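PDB 4X8W: loquacious, isoform B from Drosophila melanogaster, which probably assists Dicer enzymes in small-RNA processing as a double-stranded RNA-binding-domain protein, its C-terminal domain probably mediating protein-protein contacts, including self-association. Local coordinates for residues 11-14 / 15-19. Sequence-based numbering, arbitrary orientation.
Sequences GEIA and TENQF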
ATOM      1  N   GLY E  11     -12.003  -2.803  -8.441  1.00 71.08           N
ATOM      2  CA  GLY E  11     -12.209  -1.759  -7.459  1.00 71.28           C
ATOM      3  C   GLY E  11     -13.073  -2.198  -6.288  1.00 77.15           C
ATOM      4  O   GLY E  11     -12.708  -1.986  -5.127  1.00 79.58           O
ATOM      5  N   GLU E  12     -14.228  -2.792  -6.591  1.00 77.67           N
ATOM      6  CA  GLU E  12     -15.158  -3.236  -5.551  1.00 82.72           C
ATOM      7  C   GLU E  12     -14.575  -4.312  -4.628  1.00 86.04           C
ATOM      8  O   GLU E  12     -14.546  -4.140  -3.412  1.00 90.91           O
ATOM      9  CB  GLU E  12     -16.462  -3.745  -6.184  1.00 85.87           C
ATOM     10  CG  GLU E  12     -17.246  -2.674  -6.955  1.00 95.67           C
ATOM     11  CD  GLU E  12     -18.475  -3.223  -7.681  1.00 99.67           C
ATOM     12  OE1 GLU E  12     -18.715  -4.452  -7.631  1.00103.09           O
ATOM     13  OE2 GLU E  12     -19.200  -2.423  -8.311  1.00 96.48           O
ATOM     14  N   ILE E  13     -14.086  -5.399  -5.218  1.00 85.96           N
ATOM     15  CA  ILE E  13     -13.508  -6.520  -4.477  1.00 76.57           C
ATOM     16  C   ILE E  13     -12.303  -6.097  -3.643  1.00 70.81           C
ATOM     17  O   ILE E  13     -12.128  -6.560  -2.509  1.00 73.66           O
ATOM     18  CB  ILE E  13     -13.134  -7.674  -5.430  1.00 69.17           C
ATOM     19  CG1 ILE E  13     -14.392  -8.479  -5.775  1.00 81.81           C
ATOM     20  CG2 ILE E  13     -12.194  -8.657  -4.763  1.00 54.93           C
ATOM     21  CD1 ILE E  13     -15.450  -7.753  -6.620  1.00 84.20           C
ATOM     22  N   ALA E  14     -11.498  -5.189  -4.180  1.00 56.32           N
ATOM     23  CA  ALA E  14     -10.331  -4.727  -3.457  1.00 66.83           C
ATOM     24  C   ALA E  14     -10.776  -3.994  -2.199  1.00 80.83           C
ATOM     25  O   ALA E  14     -10.201  -4.152  -1.121  1.00 72.93           O
ATOM     26  CB  ALA E  14      -9.490  -3.818  -4.324  1.00 60.38           C
ATOM     27  N   THR E  15     -11.828  -3.200  -2.355  1.00 90.82           N
ATOM     28  CA  THR E  15     -12.366  -2.406  -1.268  1.00 87.40           C
ATOM     29  C   THR E  15     -12.934  -3.259  -0.128  1.00 81.70           C
ATOM     30  O   THR E  15     -12.638  -3.005   1.039  1.00 83.13           O
ATOM     31  CB  THR E  15     -13.432  -1.444  -1.806  1.00 83.14           C
ATOM     32  OG1 THR E  15     -12.788  -0.456  -2.621  1.00 76.63           O
ATOM     33  CG2 THR E  15     -14.190  -0.767  -0.660  1.00 80.87           C
ATOM     34  N   GLU E  16     -13.716  -4.285  -0.448  1.00 81.41           N
ATOM     35  CA  GLU E  16     -14.298  -5.108   0.612  1.00 89.32           C
ATOM     36  C   GLU E  16     -13.209  -5.884   1.339  1.00 85.42           C
ATOM     37  O   GLU E  16     -13.396  -6.296   2.481  1.00 91.15           O
ATOM     38  CB  GLU E  16     -15.351  -6.090   0.080  1.00 97.78           C
ATOM     39  CG  GLU E  16     -16.052  -5.668  -1.191  1.00108.72           C
ATOM     40  CD  GLU E  16     -16.978  -6.745  -1.728  1.00121.15           C
ATOM     41  OE1 GLU E  16     -16.632  -7.940  -1.599  1.00126.87           O
ATOM     42  OE2 GLU E  16     -18.044  -6.397  -2.285  1.00125.21           O
ATOM     43  N   ASN E  17     -12.080  -6.101   0.672  1.00 78.11           N
ATOM     44  CA  ASN E  17     -10.979  -6.801   1.306  1.00 68.71           C
ATOM     45  C   ASN E  17      -9.892  -5.841   1.785  1.00 62.86           C
ATOM     46  O   ASN E  17      -8.813  -6.284   2.187  1.00 65.30           O
ATOM     47  CB  ASN E  17     -10.404  -7.852   0.354  1.00 61.43           C
ATOM     48  CG  ASN E  17     -11.344  -9.030   0.171  1.00 74.64           C
ATOM     49  OD1 ASN E  17     -11.267 -10.029   0.893  1.00 80.43           O
ATOM     50  ND2 ASN E  17     -12.244  -8.918  -0.804  1.00 80.92           N
ATOM     51  N   GLN E  18     -10.190  -4.541   1.739  1.00 61.82           N
ATOM     52  CA  GLN E  18      -9.297  -3.504   2.269  1.00 74.29           C
ATOM     53  C   GLN E  18      -7.922  -3.490   1.591  1.00 75.18           C
ATOM     54  O   GLN E  18      -6.885  -3.383   2.260  1.00 67.78           O
ATOM     55  CB  GLN E  18      -9.113  -3.689   3.782  1.00 84.40           C
ATOM     56  CG  GLN E  18     -10.401  -3.743   4.592  1.00 93.91           C
ATOM     57  CD  GLN E  18     -10.129  -3.793   6.089  1.00108.80           C
ATOM     58  OE1 GLN E  18      -9.115  -4.343   6.522  1.00114.61           O
ATOM     59  NE2 GLN E  18     -11.036  -3.230   6.885  1.00112.91           N
ATOM     60  N   PHE E  19      -7.914  -3.541   0.261  1.00 77.78           N
ATOM     61  CA  PHE E  19      -6.670  -3.370  -0.478  1.00 66.21           C
ATOM     62  C   PHE E  19      -6.761  -2.100  -1.292  1.00 67.29           C
ATOM     63  O   PHE E  19      -7.860  -1.664  -1.654  1.00 65.98           O
ATOM     64  CB  PHE E  19      -6.423  -4.540  -1.437  1.00 56.39           C
ATOM     65  CG  PHE E  19      -6.177  -5.856  -0.764  1.00 61.79           C
ATOM     66  CD1 PHE E  19      -4.939  -6.160  -0.216  1.00 66.12           C
ATOM     67  CD2 PHE E  19      -7.178  -6.812  -0.717  1.00 58.62           C
ATOM     68  CE1 PHE E  19      -4.706  -7.398   0.397  1.00 58.71           C
ATOM     69  CE2 PHE E  19      -6.949  -8.051  -0.107  1.00 64.14           C
ATOM     70  CZ  PHE E  19      -5.712  -8.338   0.452  1.00 54.86           C
TER
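Ile-13 O is held by two donors from Asn-17, one from the side chain and one from the backbone. The side-chain amide makes the straighter bond: Asn-17 ND2 lies 2.9 Å from Ile-13 O with an N-H...O angle of 174°, and the oxygen sits almost in the plane of the amide. Asn-17 N reaches the same oxygen from the other face of its carbonyl plane. With CG beside its own backbone N (chi1 -71°), the Asn-17 side chain folds back along the helix rather than leaving it, and it runs alongside Ile-13, whose CG2 is 4.0 Å from ND2.

Two residues earlier the pattern recurs with a hydroxyl. Thr-15 OG1 donates to Gly-11 O at 2.9 Å, while Thr-15 N binds that oxygen from the opposite face. Glu-16 N to Glu-12 O (3.1 Å) is the regular helical bond between them.

The backbone then closes in a Schellman motif, which ends helix 10-16 ahead of strand 19-26 in what is probably the first alpha-beta step of a dsRBD-like fold. Gln-18, at positive phi, is the C' residue. Phe-19 N bonds to Ala-14 O at 2.7 Å, nearly straight at the hydrogen (174°), although the donor stands above the carbonyl plane of Ala-14, and Gln-18 N to Thr-15 O at 3.0 Å completes the pair. Asn-17 N adds a weak bond to Ala-14 O.

Apolar contact across the turn is slight: Ala-14 CB meets Phe-19 CB at 4.3 Å. A second subunit packs here too, with its Leu-71 on Ile-13, its Thr-75 on Asn-17 and its Val-46 on Phe-19, whereas Leu-44 of a third subunit touches Gln-18.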